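Side-chain contacts in putative modulator of DNA gyrase (Bacteroides thetaiotaomicron, PDB 1VPB), which is of unconfirmed function but belongs to the peptidase U62 (PmbA/TldD) family and may act as a metallopeptidase: residues 245-250 and 395-400; 257-262 and 417-422; 265-270 and 325-330; 362-367 and 440-445; 372-377 and 446-451. All coordinates share one frame; numbering follows the deposited sequence. Where two conformers were deposited one is given.

Interaction 1: residues 245-250 and 395-400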
# COMPACT_ATOMS: atom_id res chain seq x y z
N GLY A 245 -6.96 -33.45 -9.55
CA GLY A 245 -8.15 -33.88 -10.28
C GLY A 245 -9.36 -33.05 -9.93
O GLY A 245 -9.23 -31.96 -9.38
N LYS A 246 -10.54 -33.56 -10.25
CA LYS A 246 -11.78 -32.83 -9.92
C LYS A 246 -12.18 -33.13 -8.49
O LYS A 246 -12.14 -34.29 -8.09
CB LYS A 246 -12.94 -33.34 -10.77
CG LYS A 246 -12.79 -33.16 -12.27
CD LYS A 246 -12.99 -31.75 -12.66
CE LYS A 246 -12.80 -31.56 -14.15
NZ LYS A 246 -13.22 -30.23 -14.52
N TYR A 247 -12.65 -32.11 -7.78
CA TYR A 247 -13.23 -32.29 -6.45
C TYR A 247 -14.41 -31.37 -6.33
O TYR A 247 -14.46 -30.33 -6.96
CB TYR A 247 -12.24 -31.88 -5.36
CG TYR A 247 -11.01 -32.76 -5.20
CD1 TYR A 247 -9.87 -32.56 -5.97
CD2 TYR A 247 -10.98 -33.75 -4.22
CE1 TYR A 247 -8.72 -33.37 -5.79
CE2 TYR A 247 -9.86 -34.54 -4.04
CZ TYR A 247 -8.73 -34.34 -4.82
OH TYR A 247 -7.61 -35.14 -4.62
N THR A 248 -15.33 -31.71 -5.43
CA THR A 248 -16.30 -30.73 -4.94
C THR A 248 -15.55 -29.69 -4.08
O THR A 248 -14.81 -30.08 -3.17
CB THR A 248 -17.32 -31.40 -4.05
OG1 THR A 248 -17.99 -32.44 -4.77
CG2 THR A 248 -18.40 -30.42 -3.59
N MET A 249 -15.73 -28.41 -4.36
CA MET A 249 -15.09 -27.37 -3.57
C MET A 249 -16.07 -26.73 -2.60
O MET A 249 -17.10 -26.22 -3.01
CB MET A 249 -14.46 -26.30 -4.46
CG MET A 249 -13.75 -25.23 -3.66
SD MET A 249 -12.80 -24.01 -4.56
CE MET A 249 -14.00 -23.28 -5.63
N VAL A 250 -15.74 -26.78 -1.31
CA VAL A 250 -16.50 -26.05 -0.30
C VAL A 250 -15.65 -24.84 0.15
O VAL A 250 -14.44 -24.97 0.36
CB VAL A 250 -16.89 -26.94 0.91
CG1 VAL A 250 -17.77 -26.15 1.89
CG2 VAL A 250 -17.62 -28.20 0.44
N GLY A 395 -6.63 -25.93 3.21
CA GLY A 395 -7.85 -26.37 3.85
C GLY A 395 -7.81 -27.82 4.27
O GLY A 395 -6.86 -28.29 4.92
N PHE A 396 -8.86 -28.55 3.92
CA PHE A 396 -8.98 -29.94 4.27
C PHE A 396 -9.60 -30.75 3.16
O PHE A 396 -10.52 -30.28 2.46
CB PHE A 396 -9.87 -30.09 5.50
CG PHE A 396 -9.18 -29.71 6.75
CD1 PHE A 396 -9.21 -28.39 7.18
CD2 PHE A 396 -8.46 -30.66 7.48
CE1 PHE A 396 -8.55 -28.01 8.33
CE2 PHE A 396 -7.81 -30.29 8.63
CZ PHE A 396 -7.86 -28.94 9.05
N LEU A 397 -9.12 -31.98 3.03
CA LEU A 397 -9.81 -32.97 2.23
C LEU A 397 -11.13 -33.31 2.93
O LEU A 397 -11.21 -33.33 4.17
CB LEU A 397 -8.91 -34.19 2.08
CG LEU A 397 -9.27 -35.32 1.14
CD1 LEU A 397 -9.50 -34.76 -0.27
CD2 LEU A 397 -8.17 -36.39 1.15
N ILE A 398 -12.17 -33.57 2.13
CA ILE A 398 -13.49 -34.01 2.62
C ILE A 398 -13.73 -35.38 2.03
O ILE A 398 -13.70 -35.52 0.82
CB ILE A 398 -14.66 -33.09 2.15
CG1 ILE A 398 -14.43 -31.61 2.47
CG2 ILE A 398 -15.95 -33.53 2.81
CD1 ILE A 398 -15.43 -30.67 1.81
N GLU A 399 -13.94 -36.37 2.89
CA GLU A 399 -14.17 -37.74 2.46
C GLU A 399 -15.39 -38.24 3.22
O GLU A 399 -15.40 -38.28 4.45
CB GLU A 399 -12.95 -38.62 2.78
CG GLU A 399 -11.61 -38.11 2.26
CD GLU A 399 -10.47 -39.09 2.54
OE1 GLU A 399 -10.33 -40.08 1.79
OE2 GLU A 399 -9.72 -38.86 3.50
N ASN A 400 -16.43 -38.59 2.46
CA ASN A 400 -17.68 -39.08 3.01
C ASN A 400 -18.19 -38.16 4.11
O ASN A 400 -18.55 -38.62 5.20
CB ASN A 400 -17.48 -40.53 3.50
CG ASN A 400 -17.09 -41.45 2.37
OD1 ASN A 400 -17.72 -41.42 1.31
ND2 ASN A 400 -16.04 -42.24 2.58
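Y247 and V250 of strand 245-251 each meet one residue of strand 388-399. Y247 faces L397, and V250 faces I398. The two contacts are small and apolar, and no hydrogen bond runs between the two segments.

The tyrosine ring offers its CE2 atom. L397 brings up CD1, and the two lie 3.8 Å apart. The methyl comes at the ring obliquely. L397 does not set out straight at Y247, but with CG anti to the backbone N (chi1 -171°) its CD1 end comes nearer. Y247 OH hydrogen-bonds to Q243 O, which should limit its swing, and K370 makes a cation-pi contact with the ring.

The second pair is tighter. V250 CG2 lies 3.6 Å from I398 CD1, and V250 CB is 4.1 Å from the same methyl. I398 reaches across with an extended chain: CG1 stands anti to the carbonyl carbon, and chi2 of 170° carries CD1 straight on. The two side chains cross at about a right angle. Of the isoleucine, CD1 is the atom that touches V250.

The two strands are not sheet partners. Strand 370-378 runs between them, parallel to 245-251 and antiparallel to 388-399. Its L373 touches both V250 and I398. Its I372 touches Y247. The two pairs thus pass this strand on opposite faces of the sheet, Y247-L397 on the side of I372 and V250-I398 on that of L373. This is the second-neighbour packing of a curled mixed beta sheet, here in the C-terminal PmbA/TldD metallopeptidase domain.

Interaction 2: residues 257-262 and 417-422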
# COMPACT_ATOMS: atom_id res chain seq x y z
N SER A 257 -16.27 -14.71 -0.34
CA SER A 257 -16.29 -13.42 -1.03
C SER A 257 -15.14 -13.30 -2.03
O SER A 257 -15.29 -12.60 -3.07
CB SER A 257 -16.24 -12.26 -0.04
OG SER A 257 -17.38 -12.33 0.82
N ARG A 258 -14.03 -13.93 -1.73
CA ARG A 258 -12.83 -13.92 -2.60
C ARG A 258 -13.11 -14.37 -4.04
O ARG A 258 -12.68 -13.71 -4.99
CB ARG A 258 -11.70 -14.79 -1.99
CG ARG A 258 -10.27 -14.50 -2.59
CD ARG A 258 -9.78 -15.28 -3.86
NE ARG A 258 -8.93 -14.41 -4.70
CZ ARG A 258 -7.60 -14.50 -4.86
NH1 ARG A 258 -6.85 -15.44 -4.28
NH2 ARG A 258 -7.02 -13.60 -5.65
N LEU A 259 -13.82 -15.48 -4.22
CA LEU A 259 -14.15 -15.94 -5.57
C LEU A 259 -15.20 -15.06 -6.29
O LEU A 259 -15.27 -15.09 -7.54
CB LEU A 259 -14.63 -17.40 -5.50
CG LEU A 259 -13.57 -18.39 -5.08
CD1 LEU A 259 -14.22 -19.76 -4.81
CD2 LEU A 259 -12.50 -18.48 -6.19
N LEU A 260 -16.01 -14.31 -5.53
CA LEU A 260 -17.01 -13.45 -6.09
C LEU A 260 -16.42 -12.13 -6.55
O LEU A 260 -16.87 -11.53 -7.53
CB LEU A 260 -18.10 -13.15 -5.05
CG LEU A 260 -19.28 -12.37 -5.57
CD1 LEU A 260 -20.04 -13.06 -6.68
CD2 LEU A 260 -20.23 -12.11 -4.41
N SER A 261 -15.40 -11.71 -5.82
CA SER A 261 -14.77 -10.40 -6.06
C SER A 261 -14.42 -10.12 -7.54
O SER A 261 -14.80 -9.09 -8.05
CB SER A 261 -13.52 -10.27 -5.18
OG SER A 261 -13.03 -8.97 -5.33
N PRO A 262 -13.74 -11.02 -8.25
CA PRO A 262 -13.43 -10.76 -9.65
C PRO A 262 -14.62 -10.67 -10.56
O PRO A 262 -14.56 -10.01 -11.60
CB PRO A 262 -12.50 -11.89 -10.04
CG PRO A 262 -12.62 -12.90 -9.02
CD PRO A 262 -13.10 -12.27 -7.77
N ILE A 417 -16.57 -17.97 -14.97
CA ILE A 417 -17.95 -18.13 -15.39
C ILE A 417 -18.45 -19.54 -15.18
O ILE A 417 -19.51 -19.73 -14.60
CB ILE A 417 -18.14 -17.67 -16.88
CG1 ILE A 417 -17.82 -16.22 -17.04
CG2 ILE A 417 -19.56 -17.90 -17.36
CD1 ILE A 417 -17.90 -15.78 -18.48
N THR A 418 -17.70 -20.54 -15.65
CA THR A 418 -18.09 -21.95 -15.44
C THR A 418 -18.01 -22.33 -13.97
O THR A 418 -18.80 -23.16 -13.48
CB THR A 418 -17.32 -22.92 -16.37
OG1 THR A 418 -15.93 -22.55 -16.49
CG2 THR A 418 -17.88 -22.80 -17.80
N LEU A 419 -17.08 -21.75 -13.24
CA LEU A 419 -17.06 -21.95 -11.80
C LEU A 419 -18.40 -21.54 -11.17
O LEU A 419 -19.05 -22.34 -10.48
CB LEU A 419 -15.96 -21.15 -11.14
CG LEU A 419 -15.94 -21.31 -9.61
CD1 LEU A 419 -15.60 -22.70 -9.10
CD2 LEU A 419 -15.01 -20.30 -9.02
N TRP A 420 -18.83 -20.33 -11.49
CA TRP A 420 -20.06 -19.80 -10.91
C TRP A 420 -21.28 -20.50 -11.55
O TRP A 420 -22.37 -20.49 -10.98
CB TRP A 420 -20.09 -18.29 -10.99
CG TRP A 420 -19.26 -17.69 -9.89
CD1 TRP A 420 -17.99 -17.19 -9.99
CD2 TRP A 420 -19.61 -17.61 -8.51
NE1 TRP A 420 -17.54 -16.77 -8.76
CE2 TRP A 420 -18.51 -17.02 -7.83
CE3 TRP A 420 -20.73 -17.99 -7.76
CZ2 TRP A 420 -18.51 -16.79 -6.47
CZ3 TRP A 420 -20.75 -17.71 -6.40
CH2 TRP A 420 -19.64 -17.13 -5.77
N ASN A 421 -21.10 -21.14 -12.70
CA ASN A 421 -22.17 -21.98 -13.26
C ASN A 421 -22.27 -23.31 -12.54
O ASN A 421 -23.27 -24.02 -12.73
CB ASN A 421 -21.97 -22.24 -14.77
CG ASN A 421 -23.27 -22.51 -15.47
OD1 ASN A 421 -24.27 -21.90 -15.15
ND2 ASN A 421 -23.27 -23.41 -16.46
N SER A 422 -21.24 -23.69 -11.76
CA SER A 422 -21.22 -24.99 -11.06
C SER A 422 -21.53 -24.91 -9.53
O SER A 422 -21.47 -25.91 -8.83
CB SER A 422 -19.88 -25.69 -11.29
OG SER A 422 -18.88 -25.02 -10.60
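W420 of helix 416-421 reaches over to L259 and L260 of helix 256-265. The bond to CB does not aim at the other helix. CG lies anti to the carbonyl carbon (chi1 -79°), and the indole then reaches across.

The five-membered ring arrives first. NE1 donates a hydrogen bond to L259 O at 3.1 Å, with an N-H...O angle of 155°. The oxygen sits almost in the indole plane, at the ring edge. Seen from the carbonyl the donor is less regular, since it stands well above the carbonyl plane. CE2 is 3.8 Å from the same oxygen. The bond satisfies the buried indole N-H and helps fix the rotation of the ring.

The six-membered ring then runs along the backbone. CZ2 is 3.6 Å from L260 N. It also touches the CB atoms of both leucines, 4.0 Å away for L259 CB and 3.9 Å for L260 CB. L260 CD1 stands over one face of the indole, offset toward the rim, 4.0 Å from CZ2 and a little farther from CH2.

Beside the tryptophan, L259 CD2 and L419 CD2 approach to 4.2 Å, with their side chains at about a right angle.

The helix axes come within 11.0 Å, a wide gap that the indole spans. F443 of strand 441-443 meets the W420 ring edge-to-face, and L441 of the same strand also touches it. L259 and L419 rest on M249 of strand 245-251. The helix pair is therefore packed against the sheet through these residues.

Interaction 3: residues 265-270 and 325-330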
# COMPACT_ATOMS: atom_id res chain seq x y z
N SER A 265 -15.71 -7.07 -10.02
CA SER A 265 -14.79 -6.16 -10.72
C SER A 265 -15.13 -6.06 -12.20
O SER A 265 -15.07 -4.98 -12.80
CB SER A 265 -13.35 -6.60 -10.54
OG SER A 265 -12.93 -6.54 -9.19
N ALA A 266 -15.53 -7.18 -12.79
CA ALA A 266 -15.87 -7.27 -14.19
C ALA A 266 -17.12 -6.49 -14.55
O ALA A 266 -17.43 -6.26 -15.71
CB ALA A 266 -15.98 -8.71 -14.62
N LEU A 267 -17.92 -6.15 -13.54
CA LEU A 267 -19.09 -5.37 -13.77
C LEU A 267 -18.86 -3.87 -13.75
O LEU A 267 -19.78 -3.08 -13.93
CB LEU A 267 -20.13 -5.75 -12.72
CG LEU A 267 -20.57 -7.22 -12.69
CD1 LEU A 267 -21.62 -7.34 -11.55
CD2 LEU A 267 -21.13 -7.59 -13.99
N ASN A 268 -17.64 -3.48 -13.48
CA ASN A 268 -17.34 -2.04 -13.38
C ASN A 268 -17.32 -1.39 -14.76
O ASN A 268 -16.69 -1.90 -15.70
CB ASN A 268 -15.99 -1.84 -12.75
CG ASN A 268 -16.01 -1.99 -11.25
OD1 ASN A 268 -17.00 -1.60 -10.58
ND2 ASN A 268 -14.89 -2.51 -10.68
N GLY A 269 -17.92 -0.22 -14.83
CA GLY A 269 -18.07 0.52 -16.09
C GLY A 269 -16.72 0.78 -16.73
O GLY A 269 -16.59 0.73 -17.97
N SER A 270 -15.71 1.04 -15.92
CA SER A 270 -14.37 1.39 -16.51
C SER A 270 -13.73 0.16 -17.14
O SER A 270 -13.14 0.22 -18.22
CB SER A 270 -13.48 1.96 -15.44
OG SER A 270 -13.32 1.00 -14.42
N GLY A 325 -28.81 -16.88 -11.74
CA GLY A 325 -27.75 -17.04 -12.73
C GLY A 325 -27.76 -16.08 -13.89
O GLY A 325 -26.84 -16.06 -14.70
N VAL A 326 -28.83 -15.28 -13.99
CA VAL A 326 -28.94 -14.29 -15.05
C VAL A 326 -28.32 -13.01 -14.52
O VAL A 326 -28.69 -12.51 -13.45
CB VAL A 326 -30.39 -14.05 -15.43
CG1 VAL A 326 -30.50 -12.87 -16.42
CG2 VAL A 326 -30.99 -15.32 -15.99
N LEU A 327 -27.36 -12.48 -15.26
CA LEU A 327 -26.74 -11.20 -14.89
C LEU A 327 -27.66 -10.03 -15.24
O LEU A 327 -28.12 -9.92 -16.40
CB LEU A 327 -25.44 -11.03 -15.66
CG LEU A 327 -24.70 -9.72 -15.43
CD1 LEU A 327 -24.33 -9.56 -13.95
CD2 LEU A 327 -23.48 -9.71 -16.33
N ASN A 328 -27.93 -9.17 -14.26
CA ASN A 328 -28.90 -8.12 -14.48
C ASN A 328 -28.43 -6.67 -14.37
O ASN A 328 -29.21 -5.76 -14.64
CB ASN A 328 -30.09 -8.29 -13.54
CG ASN A 328 -31.03 -9.39 -14.00
OD1 ASN A 328 -31.20 -9.65 -15.19
ND2 ASN A 328 -31.67 -10.03 -13.05
N THR A 329 -27.20 -6.47 -13.89
CA THR A 329 -26.65 -5.13 -13.61
C THR A 329 -25.19 -5.00 -13.98
O THR A 329 -24.39 -5.90 -13.70
CB THR A 329 -26.76 -4.85 -12.10
OG1 THR A 329 -28.13 -4.78 -11.73
CG2 THR A 329 -26.21 -3.48 -11.73
N TYR A 330 -24.83 -3.83 -14.57
CA TYR A 330 -23.46 -3.36 -14.54
C TYR A 330 -23.42 -2.13 -13.62
O TYR A 330 -24.47 -1.47 -13.39
CB TYR A 330 -23.04 -2.96 -15.93
CG TYR A 330 -22.86 -4.04 -16.96
CD1 TYR A 330 -22.14 -5.19 -16.68
CD2 TYR A 330 -23.30 -3.84 -18.25
CE1 TYR A 330 -21.89 -6.15 -17.70
CE2 TYR A 330 -23.07 -4.79 -19.23
CZ TYR A 330 -22.37 -5.94 -18.95
OH TYR A 330 -22.18 -6.88 -19.97
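L267 sits in the type I beta turn from S265 to N268, which links helix 256-265 to helix 269-273, and packs against L327, T329 and Y330. These three lie on the short strand 326-327 and the loop after it.

The leucine does not start out straight at the other segment. Its CG stands anti to the carbonyl carbon (chi1 -60°), and this brings CD1 and CD2 to the backbone of T329, with CD2 also at L327 and Y330. CD2 does most of the touching. It lies 3.8 Å from L327 CD1 and 3.7 Å from Y330 CD1. The methyl meets the tyrosine ring at the edge, near the ring plane. The two side chains cross at about a right angle.

The backbone of T329 takes part in the packing. Its O is 3.7 Å from L267 CD2. The contact buries this oxygen, and it has no partner in the model. L267 O in turn lies 3.7 Å from Y330 CA.

The Y330 ring is held at its far end, where OH hydrogen-bonds with L279 O and K282 N. Cutting L267 back to an alanine is likely to open a gap between L327 and the tyrosine edge and uncover T329 O.

Around the contact, L267 also touches I321 of strand 319-323, the sheet partner of 326-327. Backbone bonds from L267 and G269 to F331 join the turn and the start of helix 269-273 to the chain just past Y330.

Interaction 4: residues 362-367 and 440-445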
# COMPACT_ATOMS: atom_id res chain seq x y z
N ASP A 362 -20.90 -26.69 8.40
CA ASP A 362 -20.79 -28.06 8.84
C ASP A 362 -21.77 -28.93 8.11
O ASP A 362 -21.44 -30.03 7.70
CB ASP A 362 -21.00 -28.17 10.36
CG ASP A 362 -19.85 -27.56 11.16
OD1 ASP A 362 -18.69 -27.59 10.70
OD2 ASP A 362 -20.03 -27.03 12.28
N GLY A 363 -22.98 -28.41 7.92
CA GLY A 363 -24.05 -29.14 7.26
C GLY A 363 -23.74 -29.38 5.79
O GLY A 363 -24.02 -30.45 5.24
N LEU A 364 -23.14 -28.37 5.14
CA LEU A 364 -22.70 -28.50 3.75
C LEU A 364 -21.56 -29.54 3.61
O LEU A 364 -21.57 -30.37 2.69
CB LEU A 364 -22.25 -27.13 3.22
CG LEU A 364 -23.34 -26.07 3.12
CD1 LEU A 364 -22.74 -24.70 2.86
CD2 LEU A 364 -24.33 -26.39 2.02
N ILE A 365 -20.59 -29.52 4.52
CA ILE A 365 -19.47 -30.45 4.47
C ILE A 365 -19.99 -31.88 4.61
O ILE A 365 -19.58 -32.80 3.89
CB ILE A 365 -18.48 -30.14 5.59
CG1 ILE A 365 -17.73 -28.83 5.28
CG2 ILE A 365 -17.47 -31.26 5.80
CD1 ILE A 365 -17.02 -28.32 6.47
N ALA A 366 -20.92 -32.05 5.53
CA ALA A 366 -21.48 -33.37 5.83
C ALA A 366 -22.09 -34.04 4.60
O ALA A 366 -22.17 -35.28 4.52
CB ALA A 366 -22.50 -33.25 6.92
N GLY A 367 -22.51 -33.24 3.62
CA GLY A 367 -23.13 -33.76 2.40
C GLY A 367 -22.19 -34.04 1.23
O GLY A 367 -22.65 -34.45 0.16
N SER A 440 -21.22 -19.59 3.12
CA SER A 440 -20.47 -20.71 2.61
C SER A 440 -21.01 -21.11 1.24
O SER A 440 -22.20 -20.95 0.94
CB SER A 440 -20.52 -21.93 3.58
OG SER A 440 -19.90 -21.61 4.83
N LEU A 441 -20.14 -21.69 0.42
CA LEU A 441 -20.48 -22.05 -0.94
C LEU A 441 -19.99 -23.46 -1.31
O LEU A 441 -18.97 -23.92 -0.81
CB LEU A 441 -19.82 -21.07 -1.88
CG LEU A 441 -20.12 -19.60 -1.73
CD1 LEU A 441 -19.22 -18.88 -2.72
CD2 LEU A 441 -21.58 -19.28 -1.96
N VAL A 442 -20.75 -24.13 -2.17
CA VAL A 442 -20.37 -25.42 -2.66
C VAL A 442 -20.44 -25.43 -4.18
O VAL A 442 -21.46 -25.06 -4.76
CB VAL A 442 -21.31 -26.55 -2.17
CG1 VAL A 442 -20.81 -27.87 -2.65
CG2 VAL A 442 -21.43 -26.55 -0.61
N PHE A 443 -19.34 -25.82 -4.79
CA PHE A 443 -19.22 -25.89 -6.24
C PHE A 443 -18.88 -27.32 -6.63
O PHE A 443 -18.05 -27.96 -5.97
CB PHE A 443 -18.07 -25.01 -6.72
CG PHE A 443 -18.20 -23.58 -6.41
CD1 PHE A 443 -18.80 -22.69 -7.33
CD2 PHE A 443 -17.66 -23.02 -5.23
CE1 PHE A 443 -18.87 -21.33 -7.08
CE2 PHE A 443 -17.75 -21.64 -4.99
CZ PHE A 443 -18.36 -20.80 -5.91
N GLU A 444 -19.47 -27.84 -7.70
CA GLU A 444 -19.11 -29.17 -8.15
C GLU A 444 -18.11 -29.16 -9.29
O GLU A 444 -18.16 -28.30 -10.15
CB GLU A 444 -20.37 -29.91 -8.63
CG GLU A 444 -21.36 -30.28 -7.55
CD GLU A 444 -20.86 -31.31 -6.57
OE1 GLU A 444 -19.81 -31.94 -6.85
OE2 GLU A 444 -21.53 -31.49 -5.50
N GLY A 445 -17.26 -30.18 -9.31
CA GLY A 445 -16.40 -30.47 -10.46
C GLY A 445 -15.35 -29.39 -10.69
O GLY A 445 -15.23 -28.86 -11.79
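S440 OG hydrogen-bonds to the carboxylate oxygen D429 OD2, while the CB of the same serine receives a methyl of L364. The serine thus has a polar side and an apolar side. OG stands anti to the carbonyl carbon (chi1 -64°). S440 OG lies 4.6 Å from L364 CD1, whereas S440 CB is only 3.6 Å from that methyl. No hydrogen bond passes between the two segments.

L364 is the one residue of helix 361-366 that carries this contact. It points straight at the strand and forks over it. CG is anti to the carbonyl carbon, and chi2 of 168° extends the chain toward CD1. That branch covers S440 CB and lies 4.1 Å from V442 CG2. The other branch, CD2, is 3.9 Å from the same V442 methyl. L364 CB is about as near, 4.0 Å from V442 CG2. One valine methyl therefore sits against the base and both ends of the leucine.

The orientation of V442 explains this. Its CG2 turns toward the helix, and CG1 goes another way, to the side chain of T248. The leucine and valine cross at a slant.

Strand 441-443 pairs antiparallel with both 245-251 and 423-426, and A425 of the latter also touches L364. Helix 361-366 lies over this face of the sheet. The side chains of L441 and F443 alternate with V442 and point to the other face, where helix 416-421 lies. The strand is thus sandwiched between two helices. At E444 and G445 the chain turns a corner before strand 446-450.

Interaction 5: residues 372-377 and 446-451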
# COMPACT_ATOMS: atom_id res chain seq x y z
N ILE A 372 -12.83 -30.79 -1.27
CA ILE A 372 -11.84 -30.02 -0.53
C ILE A 372 -12.54 -28.82 0.04
O ILE A 372 -13.24 -28.08 -0.66
CB ILE A 372 -10.68 -29.59 -1.48
CG1 ILE A 372 -9.91 -30.84 -1.90
CG2 ILE A 372 -9.79 -28.53 -0.80
CD1 ILE A 372 -8.75 -30.57 -2.87
N LEU A 373 -12.33 -28.60 1.33
CA LEU A 373 -12.80 -27.40 1.98
C LEU A 373 -11.66 -26.40 1.89
O LEU A 373 -10.55 -26.69 2.32
CB LEU A 373 -13.12 -27.69 3.45
CG LEU A 373 -13.32 -26.42 4.29
CD1 LEU A 373 -14.52 -25.59 3.86
CD2 LEU A 373 -13.39 -26.79 5.76
N VAL A 374 -11.94 -25.23 1.32
CA VAL A 374 -10.97 -24.14 1.23
C VAL A 374 -11.11 -23.17 2.40
O VAL A 374 -12.14 -22.50 2.58
CB VAL A 374 -11.12 -23.40 -0.12
CG1 VAL A 374 -10.20 -22.15 -0.17
CG2 VAL A 374 -10.78 -24.37 -1.23
N THR A 375 -10.07 -23.11 3.23
CA THR A 375 -10.08 -22.21 4.37
C THR A 375 -9.17 -21.02 4.17
O THR A 375 -9.02 -20.18 5.08
CB THR A 375 -9.66 -22.96 5.65
OG1 THR A 375 -8.35 -23.53 5.50
CG2 THR A 375 -10.58 -24.12 5.90
N GLY A 376 -8.54 -20.96 3.01
CA GLY A 376 -7.70 -19.81 2.73
C GLY A 376 -7.11 -19.86 1.35
O GLY A 376 -6.99 -20.93 0.76
N PHE A 377 -6.78 -18.69 0.83
CA PHE A 377 -6.23 -18.54 -0.51
C PHE A 377 -4.83 -17.99 -0.41
O PHE A 377 -4.61 -17.05 0.35
CB PHE A 377 -7.09 -17.56 -1.32
CG PHE A 377 -8.37 -18.13 -1.77
CD1 PHE A 377 -8.39 -19.01 -2.86
CD2 PHE A 377 -9.56 -17.80 -1.15
CE1 PHE A 377 -9.56 -19.56 -3.28
CE2 PHE A 377 -10.74 -18.34 -1.58
CZ PHE A 377 -10.75 -19.22 -2.65
N VAL A 446 -14.62 -29.07 -9.63
CA VAL A 446 -13.62 -28.01 -9.66
C VAL A 446 -12.23 -28.67 -9.73
O VAL A 446 -11.98 -29.67 -9.05
CB VAL A 446 -13.71 -27.11 -8.42
CG1 VAL A 446 -12.59 -26.06 -8.39
CG2 VAL A 446 -15.08 -26.41 -8.38
N ASP A 447 -11.35 -28.10 -10.56
CA ASP A 447 -10.00 -28.60 -10.78
C ASP A 447 -9.01 -28.10 -9.74
O ASP A 447 -8.88 -26.88 -9.52
CB ASP A 447 -9.52 -28.20 -12.18
CG ASP A 447 -9.98 -29.16 -13.21
OD1 ASP A 447 -9.56 -30.34 -13.14
OD2 ASP A 447 -10.74 -28.82 -14.13
N PHE A 448 -8.35 -29.07 -9.11
CA PHE A 448 -7.23 -28.82 -8.19
C PHE A 448 -6.01 -29.56 -8.72
O PHE A 448 -6.10 -30.72 -9.14
CB PHE A 448 -7.52 -29.33 -6.77
CG PHE A 448 -8.65 -28.63 -6.09
CD1 PHE A 448 -9.98 -28.96 -6.40
CD2 PHE A 448 -8.41 -27.67 -5.11
CE1 PHE A 448 -11.03 -28.33 -5.77
CE2 PHE A 448 -9.45 -27.01 -4.48
CZ PHE A 448 -10.77 -27.34 -4.81
N SER A 449 -4.87 -28.87 -8.66
CA SER A 449 -3.59 -29.44 -9.10
C SER A 449 -2.46 -29.07 -8.16
O SER A 449 -2.48 -28.03 -7.52
CB SER A 449 -3.27 -28.92 -10.48
OG SER A 449 -3.44 -27.51 -10.51
N GLY A 450 -1.44 -29.92 -8.10
CA GLY A 450 -0.30 -29.69 -7.21
C GLY A 450 0.62 -28.55 -7.64
O GLY A 450 0.87 -28.39 -8.84
N LEU A 451 1.07 -27.75 -6.65
CA LEU A 451 2.25 -26.83 -6.72
C LEU A 451 2.15 -25.64 -5.75
O LEU A 451 2.83 -25.58 -4.72
CB LEU A 451 2.54 -26.29 -8.14
CG LEU A 451 3.66 -26.93 -8.98
CD1 LEU A 451 3.77 -28.48 -8.93
CD2 LEU A 451 3.48 -26.45 -10.43
OXT LEU A 451 1.40 -24.68 -5.96
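The leading interaction is a CH-pi contact between I372 and the ring of F448. I372 CD1 lies 3.8 Å from the ring centroid and 15° off the ring normal, so the methyl sits over the face. Its nearest ring atom is F448 CD2, at 3.7 Å. The isoleucine is extended, with chi2 of 179°, and this lays CD1 across the ring. The side chains come from opposite directions.

Plain apolar contacts surround it. I372 CG2 is 4.0 Å from F448 CE2, and I372 CB is 4.0 Å from F448 CZ. V374 approaches differently. Its CG2 lies near the ring plane, 4.4 Å from F448 CE2 at the edge. Its other methyl, CG1, rests 3.9 Å above the plane of the F377 ring. With a serine here instead of F448, I372 CD1 would probably lose the ring face it lies on, and V374 CG2 the ring edge.

Polar interactions do not cross between the segments. D447 OD2 forms a salt bridge with K246 NZ of strand 245-251.

Strand 245-251 lies between the two segments, parallel to 370-378 and antiparallel to 446-450. A classic beta bulge at T375 and G376, opposite E394, interrupts the pairing of strand 370-378 with 388-399. Strands 388-399 and 402-413 complete the pairings from the other side, so the five strands close into a barrel-like ring. F448 reaches across its inside. There it also touches M249 of strand 245-251, I393 of strand 388-399 and M410 of strand 402-413.

How the interactions relate
Along the chain, strand 245-251 opens interaction 1, helix 256-265 opens interaction 2, and the turn after it opens interaction 3. Interaction 3 closes first, at 325-330, nested inside the loops of interactions 1 and 2. Helix 361-366 then opens interaction 4, and strand 370-378 opens interaction 5. The closures follow in the same order as the openings: interaction 1 at 395-400, 2 at 417-422, 4 at 440-445 and 5 at 446-451. These four therefore all cross one another. Interactions 1, 4 and 5 share one curled sheet. Interaction 2 packs helices against it, and interaction 3 ties the following turn to a separate sheet.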